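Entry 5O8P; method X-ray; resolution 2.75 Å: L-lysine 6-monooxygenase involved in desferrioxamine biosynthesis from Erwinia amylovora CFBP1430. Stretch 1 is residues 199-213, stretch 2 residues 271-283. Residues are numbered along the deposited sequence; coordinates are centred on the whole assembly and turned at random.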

ATOM      1  N   GLY B 199      12.159  20.726 -17.377  1.00 46.87           N
ATOM      2  CA  GLY B 199      11.671  19.455 -17.948  1.00 49.47           C
ATOM      3  C   GLY B 199      10.672  18.724 -17.061  1.00 51.57           C
ATOM      4  O   GLY B 199      10.645  18.936 -15.857  1.00 51.15           O
ATOM      5  N   SER B 200       9.869  17.849 -17.666  1.00 52.60           N
ATOM      6  CA  SER B 200       8.685  17.250 -17.021  1.00 55.16           C
ATOM      7  C   SER B 200       8.835  15.768 -16.569  1.00 50.71           C
ATOM      8  O   SER B 200       8.023  15.282 -15.802  1.00 49.63           O
ATOM      9  CB  SER B 200       7.504  17.324 -18.002  1.00 64.28           C
ATOM     10  OG  SER B 200       7.577  16.308 -19.007  1.00 71.40           O
ATOM     11  N   GLY B 201       9.830  15.048 -17.073  1.00 41.70           N
ATOM     12  CA  GLY B 201       9.867  13.610 -16.961  1.00 39.33           C
ATOM     13  C   GLY B 201      10.350  12.986 -15.671  1.00 38.00           C
ATOM     14  O   GLY B 201      10.540  13.671 -14.685  1.00 41.25           O
ATOM     15  N   GLN B 202      10.572  11.673 -15.712  1.00 35.55           N
ATOM     16  CA  GLN B 202      11.037  10.906 -14.563  1.00 34.68           C
ATOM     17  C   GLN B 202      12.401  11.390 -14.106  1.00 38.96           C
ATOM     18  O   GLN B 202      12.656  11.450 -12.902  1.00 39.94           O
ATOM     19  CB  GLN B 202      11.097   9.410 -14.899  1.00 31.85           C
ATOM     20  CG  GLN B 202      11.568   8.475 -13.789  1.00 31.35           C
ATOM     21  CD  GLN B 202      10.630   8.418 -12.601  1.00 33.34           C
ATOM     22  OE1 GLN B 202       9.459   8.759 -12.703  1.00 40.91           O
ATOM     23  NE2 GLN B 202      11.140   7.979 -11.464  1.00 30.72           N
ATOM     24  N   SER B 203      13.284  11.733 -15.052  1.00 47.12           N
ATOM     25  CA  SER B 203      14.644  12.194 -14.701  1.00 44.72           C
ATOM     26  C   SER B 203      14.598  13.511 -13.940  1.00 42.38           C
ATOM     27  O   SER B 203      15.225  13.633 -12.889  1.00 44.13           O
ATOM     28  CB  SER B 203      15.523  12.321 -15.944  1.00 44.78           C
ATOM     29  OG  SER B 203      15.915  11.032 -16.375  1.00 47.16           O
ATOM     30  N   ALA B 204      13.841  14.465 -14.477  1.00 37.15           N
ATOM     31  CA  ALA B 204      13.605  15.747 -13.826  1.00 35.73           C
ATOM     32  C   ALA B 204      13.138  15.557 -12.389  1.00 35.51           C
ATOM     33  O   ALA B 204      13.686  16.151 -11.458  1.00 37.67           O
ATOM     34  CB  ALA B 204      12.559  16.557 -14.599  1.00 36.72           C
ATOM     35  N   ALA B 205      12.134  14.708 -12.214  1.00 34.09           N
ATOM     36  CA  ALA B 205      11.555  14.491 -10.898  1.00 34.95           C
ATOM     37  C   ALA B 205      12.549  13.860  -9.938  1.00 33.47           C
ATOM     38  O   ALA B 205      12.640  14.283  -8.788  1.00 34.73           O
ATOM     39  CB  ALA B 205      10.300  13.646 -10.996  1.00 35.69           C
ATOM     40  N   GLU B 206      13.287  12.855 -10.402  1.00 33.37           N
ATOM     41  CA  GLU B 206      14.289  12.189  -9.558  1.00 37.41           C
ATOM     42  C   GLU B 206      15.359  13.151  -9.091  1.00 38.22           C
ATOM     43  O   GLU B 206      15.760  13.101  -7.931  1.00 38.99           O
ATOM     44  CB  GLU B 206      14.952  11.046 -10.304  1.00 40.22           C
ATOM     45  CG  GLU B 206      14.066   9.833 -10.400  1.00 46.32           C
ATOM     46  CD  GLU B 206      14.612   8.744 -11.295  1.00 49.73           C
ATOM     47  OE1 GLU B 206      15.658   8.949 -11.951  1.00 56.69           O
ATOM     48  OE2 GLU B 206      13.979   7.659 -11.342  1.00 52.65           O
ATOM     49  N   ILE B 207      15.797  14.015 -10.006  1.00 35.11           N
ATOM     50  CA  ILE B 207      16.758  15.060  -9.705  1.00 34.57           C
ATOM     51  C   ILE B 207      16.157  16.052  -8.732  1.00 34.11           C
ATOM     52  O   ILE B 207      16.786  16.359  -7.732  1.00 35.50           O
ATOM     53  CB  ILE B 207      17.243  15.784 -10.989  1.00 34.30           C
ATOM     54  CG1 ILE B 207      18.183  14.870 -11.754  1.00 35.66           C
ATOM     55  CG2 ILE B 207      17.934  17.110 -10.678  1.00 33.31           C
ATOM     56  CD1 ILE B 207      18.548  15.358 -13.138  1.00 37.07           C
ATOM     57  N   TYR B 208      14.953  16.546  -9.024  1.00 32.93           N
ATOM     58  CA  TYR B 208      14.288  17.502  -8.135  1.00 32.50           C
ATOM     59  C   TYR B 208      14.168  16.965  -6.711  1.00 32.74           C
ATOM     60  O   TYR B 208      14.462  17.667  -5.753  1.00 34.06           O
ATOM     61  CB  TYR B 208      12.911  17.915  -8.658  1.00 31.53           C
ATOM     62  CG  TYR B 208      12.380  19.122  -7.932  1.00 32.07           C
ATOM     63  CD1 TYR B 208      11.610  18.981  -6.781  1.00 31.91           C
ATOM     64  CD2 TYR B 208      12.679  20.408  -8.377  1.00 34.13           C
ATOM     65  CE1 TYR B 208      11.120  20.084  -6.108  1.00 36.20           C
ATOM     66  CE2 TYR B 208      12.212  21.527  -7.705  1.00 37.26           C
ATOM     67  CZ  TYR B 208      11.428  21.369  -6.574  1.00 39.07           C
ATOM     68  OH  TYR B 208      10.962  22.492  -5.919  1.00 38.04           O
ATOM     69  N   TYR B 209      13.756  15.717  -6.584  1.00 34.24           N
ATOM     70  CA  TYR B 209      13.692  15.065  -5.288  1.00 37.90           C
ATOM     71  C   TYR B 209      15.067  14.969  -4.618  1.00 38.29           C
ATOM     72  O   TYR B 209      15.192  15.183  -3.411  1.00 34.58           O
ATOM     73  CB  TYR B 209      13.061  13.670  -5.426  1.00 40.71           C
ATOM     74  CG  TYR B 209      12.777  13.030  -4.097  1.00 42.22           C
ATOM     75  CD1 TYR B 209      11.628  13.346  -3.380  1.00 43.39           C
ATOM     76  CD2 TYR B 209      13.674  12.137  -3.539  1.00 45.28           C
ATOM     77  CE1 TYR B 209      11.376  12.772  -2.151  1.00 45.40           C
ATOM     78  CE2 TYR B 209      13.426  11.556  -2.311  1.00 49.90           C
ATOM     79  CZ  TYR B 209      12.278  11.886  -1.625  1.00 46.20           C
ATOM     80  OH  TYR B 209      12.035  11.303  -0.421  1.00 53.06           O
ATOM     81  N   ASP B 210      16.087  14.634  -5.405  1.00 40.26           N
ATOM     82  CA  ASP B 210      17.451  14.471  -4.891  1.00 39.33           C
ATOM     83  C   ASP B 210      17.952  15.779  -4.290  1.00 37.87           C
ATOM     84  O   ASP B 210      18.481  15.785  -3.183  1.00 36.10           O
ATOM     85  CB  ASP B 210      18.393  14.016  -6.017  1.00 41.70           C
ATOM     86  CG  ASP B 210      19.671  13.378  -5.505  1.00 43.87           C
ATOM     87  OD1 ASP B 210      19.575  12.352  -4.804  1.00 45.38           O
ATOM     88  OD2 ASP B 210      20.767  13.871  -5.859  1.00 40.19           O
ATOM     89  N   LEU B 211      17.756  16.874  -5.026  1.00 35.87           N
ATOM     90  CA  LEU B 211      18.173  18.206  -4.591  1.00 35.19           C
ATOM     91  C   LEU B 211      17.328  18.724  -3.432  1.00 36.27           C
ATOM     92  O   LEU B 211      17.868  19.346  -2.518  1.00 37.84           O
ATOM     93  CB  LEU B 211      18.141  19.209  -5.762  1.00 34.11           C
ATOM     94  CG  LEU B 211      19.134  18.921  -6.899  1.00 33.17           C
ATOM     95  CD1 LEU B 211      18.860  19.810  -8.106  1.00 31.91           C
ATOM     96  CD2 LEU B 211      20.558  19.096  -6.421  1.00 33.77           C
ATOM     97  N   LEU B 212      16.017  18.471  -3.471  1.00 37.75           N
ATOM     98  CA  LEU B 212      15.094  18.887  -2.400  1.00 35.05           C
ATOM     99  C   LEU B 212      15.477  18.283  -1.050  1.00 33.72           C
ATOM    100  O   LEU B 212      15.331  18.928  -0.017  1.00 34.28           O
ATOM    101  CB  LEU B 212      13.648  18.510  -2.744  1.00 33.68           C
ATOM    102  CG  LEU B 212      12.548  18.940  -1.760  1.00 34.87           C
ATOM    103  CD1 LEU B 212      12.564  20.443  -1.521  1.00 34.10           C
ATOM    104  CD2 LEU B 212      11.181  18.510  -2.271  1.00 35.18           C
ATOM    105  N   THR B 213      15.973  17.054  -1.077  1.00 34.76           N
ATOM    106  CA  THR B 213      16.492  16.382   0.109  1.00 36.53           C
ATOM    107  C   THR B 213      17.522  17.221   0.863  1.00 38.48           C
ATOM    108  O   THR B 213      17.494  17.260   2.081  1.00 39.09           O
ATOM    109  CB  THR B 213      17.091  15.015  -0.286  1.00 36.89           C
ATOM    110  OG1 THR B 213      16.041  14.172  -0.791  1.00 35.12           O
ATOM    111  CG2 THR B 213      17.780  14.332   0.883  1.00 37.75           C
ATOM    112  N   TYR B 271       4.188   6.971 -21.442  1.00 56.27           N
ATOM    113  CA  TYR B 271       5.648   6.685 -21.448  1.00 59.09           C
ATOM    114  C   TYR B 271       6.581   7.769 -20.863  1.00 58.90           C
ATOM    115  O   TYR B 271       7.598   7.421 -20.262  1.00 57.40           O
ATOM    116  CB  TYR B 271       6.136   6.226 -22.842  1.00 58.44           C
ATOM    117  CG  TYR B 271       6.135   7.264 -23.967  1.00 59.21           C
ATOM    118  CD1 TYR B 271       4.941   7.841 -24.417  1.00 58.61           C
ATOM    119  CD2 TYR B 271       7.324   7.612 -24.633  1.00 60.07           C
ATOM    120  CE1 TYR B 271       4.929   8.760 -25.449  1.00 58.19           C
ATOM    121  CE2 TYR B 271       7.321   8.534 -25.680  1.00 59.13           C
ATOM    122  CZ  TYR B 271       6.119   9.099 -26.085  1.00 57.45           C
ATOM    123  OH  TYR B 271       6.079  10.013 -27.114  1.00 53.74           O
ATOM    124  N   LYS B 272       6.234   9.052 -21.011  1.00 59.74           N
ATOM    125  CA  LYS B 272       7.069  10.174 -20.535  1.00 60.08           C
ATOM    126  C   LYS B 272       6.629  10.747 -19.157  1.00 54.48           C
ATOM    127  O   LYS B 272       7.001  11.845 -18.787  1.00 59.44           O
ATOM    128  CB  LYS B 272       7.114  11.261 -21.635  1.00 67.99           C
ATOM    129  CG  LYS B 272       8.075  10.947 -22.781  1.00 77.01           C
ATOM    130  CD  LYS B 272       7.700  11.635 -24.102  1.00 89.20           C
ATOM    131  CE  LYS B 272       7.456  13.151 -24.012  1.00 94.89           C
ATOM    132  NZ  LYS B 272       8.612  13.977 -23.547  1.00 90.65           N
ATOM    133  N   GLY B 273       5.862   9.985 -18.379  1.00 49.80           N
ATOM    134  CA  GLY B 273       5.363  10.450 -17.076  1.00 46.63           C
ATOM    135  C   GLY B 273       6.314  10.230 -15.918  1.00 42.32           C
ATOM    136  O   GLY B 273       7.308   9.523 -16.048  1.00 47.29           O
ATOM    137  N   ILE B 274       5.974  10.818 -14.775  1.00 36.83           N
ATOM    138  CA  ILE B 274       6.685  10.590 -13.522  1.00 36.09           C
ATOM    139  C   ILE B 274       5.999   9.467 -12.740  1.00 35.75           C
ATOM    140  O   ILE B 274       4.782   9.345 -12.759  1.00 37.30           O
ATOM    141  CB  ILE B 274       6.688  11.851 -12.643  1.00 35.40           C
ATOM    142  CG1 ILE B 274       7.219  13.062 -13.408  1.00 34.40           C
ATOM    143  CG2 ILE B 274       7.538  11.630 -11.404  1.00 38.80           C
ATOM    144  CD1 ILE B 274       6.868  14.387 -12.772  1.00 33.16           C
ATOM    145  N   ASN B 275       6.776   8.650 -12.046  1.00 36.42           N
ATOM    146  CA  ASN B 275       6.213   7.563 -11.250  1.00 37.26           C
ATOM    147  C   ASN B 275       5.380   8.212 -10.136  1.00 37.91           C
ATOM    148  O   ASN B 275       5.853   9.124  -9.455  1.00 40.87           O
ATOM    149  CB  ASN B 275       7.346   6.625 -10.780  1.00 41.08           C
ATOM    150  CG  ASN B 275       7.054   5.896  -9.483  1.00 45.41           C
ATOM    151  OD1 ASN B 275       6.068   5.202  -9.361  1.00 54.88           O
ATOM    152  ND2 ASN B 275       7.948   6.035  -8.513  1.00 60.40           N
ATOM    153  N   SER B 276       4.124   7.786 -10.003  1.00 37.18           N
ATOM    154  CA  SER B 276       3.176   8.441  -9.085  1.00 34.97           C
ATOM    155  C   SER B 276       3.664   8.476  -7.636  1.00 32.74           C
ATOM    156  O   SER B 276       3.445   9.463  -6.963  1.00 32.89           O
ATOM    157  CB  SER B 276       1.775   7.841  -9.203  1.00 35.50           C
ATOM    158  OG  SER B 276       1.782   6.454  -8.955  1.00 40.60           O
ATOM    159  N   SER B 277       4.339   7.430  -7.176  1.00 34.12           N
ATOM    160  CA  SER B 277       4.946   7.427  -5.845  1.00 36.06           C
ATOM    161  C   SER B 277       5.896   8.592  -5.632  1.00 38.89           C
ATOM    162  O   SER B 277       5.942   9.162  -4.534  1.00 38.83           O
ATOM    163  CB  SER B 277       5.734   6.147  -5.611  1.00 38.13           C
ATOM    164  OG  SER B 277       4.862   5.043  -5.507  1.00 42.78           O
ATOM    165  N   LEU B 278       6.661   8.912  -6.676  1.00 37.73           N
ATOM    166  CA  LEU B 278       7.660   9.964  -6.606  1.00 37.93           C
ATOM    167  C   LEU B 278       7.008  11.336  -6.582  1.00 38.66           C
ATOM    168  O   LEU B 278       7.395  12.165  -5.769  1.00 45.22           O
ATOM    169  CB  LEU B 278       8.642   9.870  -7.778  1.00 39.16           C
ATOM    170  CG  LEU B 278       9.808  10.862  -7.844  1.00 40.52           C
ATOM    171  CD1 LEU B 278      10.660  10.777  -6.583  1.00 41.98           C
ATOM    172  CD2 LEU B 278      10.650  10.606  -9.089  1.00 38.38           C
ATOM    173  N   ILE B 279       6.022  11.586  -7.444  1.00 36.23           N
ATOM    174  CA  ILE B 279       5.280  12.843  -7.368  1.00 37.76           C
ATOM    175  C   ILE B 279       4.789  13.057  -5.936  1.00 38.02           C
ATOM    176  O   ILE B 279       4.998  14.116  -5.358  1.00 42.04           O
ATOM    177  CB  ILE B 279       4.053  12.886  -8.293  1.00 41.63           C
ATOM    178  CG1 ILE B 279       4.479  12.972  -9.745  1.00 42.96           C
ATOM    179  CG2 ILE B 279       3.178  14.104  -7.977  1.00 46.82           C
ATOM    180  CD1 ILE B 279       3.417  12.533 -10.725  1.00 42.91           C
ATOM    181  N   ASN B 280       4.129  12.052  -5.380  1.00 37.36           N
ATOM    182  CA  ASN B 280       3.630  12.137  -4.021  1.00 39.21           C
ATOM    183  C   ASN B 280       4.727  12.268  -2.978  1.00 39.21           C
ATOM    184  O   ASN B 280       4.525  12.934  -1.968  1.00 39.79           O
ATOM    185  CB  ASN B 280       2.781  10.917  -3.691  1.00 41.94           C
ATOM    186  CG  ASN B 280       1.462  10.901  -4.438  1.00 42.11           C
ATOM    187  OD1 ASN B 280       1.033  11.897  -5.040  1.00 39.45           O
ATOM    188  ND2 ASN B 280       0.797   9.759  -4.388  1.00 44.58           N
ATOM    189  N   ALA B 281       5.871  11.621  -3.196  1.00 37.47           N
ATOM    190  CA  ALA B 281       7.012  11.771  -2.280  1.00 34.96           C
ATOM    191  C   ALA B 281       7.582  13.186  -2.287  1.00 33.68           C
ATOM    192  O   ALA B 281       8.030  13.678  -1.246  1.00 35.02           O
ATOM    193  CB  ALA B 281       8.092  10.771  -2.607  1.00 35.65           C
ATOM    194  N   ILE B 282       7.558  13.823  -3.460  1.00 31.30           N
ATOM    195  CA  ILE B 282       7.963  15.216  -3.609  1.00 31.29           C
ATOM    196  C   ILE B 282       6.998  16.143  -2.867  1.00 32.61           C
ATOM    197  O   ILE B 282       7.447  17.038  -2.166  1.00 32.96           O
ATOM    198  CB  ILE B 282       8.054  15.630  -5.097  1.00 31.37           C
ATOM    199  CG1 ILE B 282       9.210  14.915  -5.772  1.00 32.34           C
ATOM    200  CG2 ILE B 282       8.234  17.139  -5.256  1.00 31.47           C
ATOM    201  CD1 ILE B 282       9.185  15.009  -7.280  1.00 34.86           C
ATOM    202  N   TYR B 283       5.688  15.949  -3.021  1.00 33.91           N
ATOM    203  CA  TYR B 283       4.713  16.763  -2.265  1.00 32.12           C
ATOM    204  C   TYR B 283       4.913  16.566  -0.773  1.00 33.17           C
ATOM    205  O   TYR B 283       4.975  17.536  -0.035  1.00 31.70           O
ATOM    206  CB  TYR B 283       3.253  16.460  -2.632  1.00 29.99           C
ATOM    207  CG  TYR B 283       2.311  17.440  -2.010  1.00 27.89           C
ATOM    208  CD1 TYR B 283       2.014  18.637  -2.648  1.00 27.85           C
ATOM    209  CD2 TYR B 283       1.743  17.202  -0.754  1.00 28.35           C
ATOM    210  CE1 TYR B 283       1.160  19.576  -2.062  1.00 28.17           C
ATOM    211  CE2 TYR B 283       0.884  18.135  -0.159  1.00 27.66           C
ATOM    212  CZ  TYR B 283       0.595  19.327  -0.818  1.00 27.54           C
ATOM    213  OH  TYR B 283      -0.241  20.293  -0.273  1.00 28.02           O
TER

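Two helices of one chain pack side by side here, each preceded by loop or turn residues. Helix 202-213 and helix 276-283 run in roughly the same direction, with 30° between their axes and a closest approach of 10.2 Å. The backbones come nearest at the N-terminal end, where the CA atoms of Gln 202 and Ile 274 lie 4.5 Å apart. Gly 201 and Asn 275 hold the N-cap positions of the two helices.

One hydrogen bond joins the stretches. The backbone N of Asn 275 donates to OE1 of Gln 202 at 2.8 Å, with a nearly straight N-H...O angle of 159°. The CA-to-CB bond of Gln 202 points sideways, but with chi1 t and chi2 p its end comes nearer and reaches this amide. The same conformation leaves NE2 of Gln 202 free to donate to OE2 of Glu 206, one helical turn on, at 2.9 Å. Both ends of the amide are thus used. Glu 206 is m at chi1 and t at chi2. Its CA-to-CB bond points away from the second stretch, and its OE1 is bonded elsewhere in the structure.

The rest of the contact is mainly apolar. Leu 278, with chi1 t and chi2 p, points toward the first helix and sits as a knob among Gln 202, Ala 205, Glu 206 and Tyr 209. Its CD2 lies 3.6 Å from CB of Ala 205, while its CD1 lies 3.9 Å from CB of Tyr 209. The two methyls therefore reach successive turns of the helix. The methyl of Ala 205 also packs closely on Ile 274: its CB is 3.4 Å from CG2 of Ile 274. That isoleucine, m at chi1 and t at chi2, places CG1 3.4 Å from the backbone O of Ser 200.

Further along, Ile 282 starts sideways, but its m, t conformation brings its end nearer the first helix. CD1 of Ile 282 lies 4.1 Å from CB of Ala 205. Tyr 208 and Tyr 209 both point toward the second stretch with chi1 t. CG1 of Ile 282 lies at the ring edge of Tyr 209, 3.7 Å from CD1 of Tyr 209. CG2 of Ile 282 is 4.1 Å from CD1 of Tyr 208. The Tyr 209 ring also passes Ala 281, whose CB is 3.9 Å from CE1 of Tyr 209. These are van der Waals contacts, and together with the buried surface of 586 Å² they describe a modest, closely fitted interface.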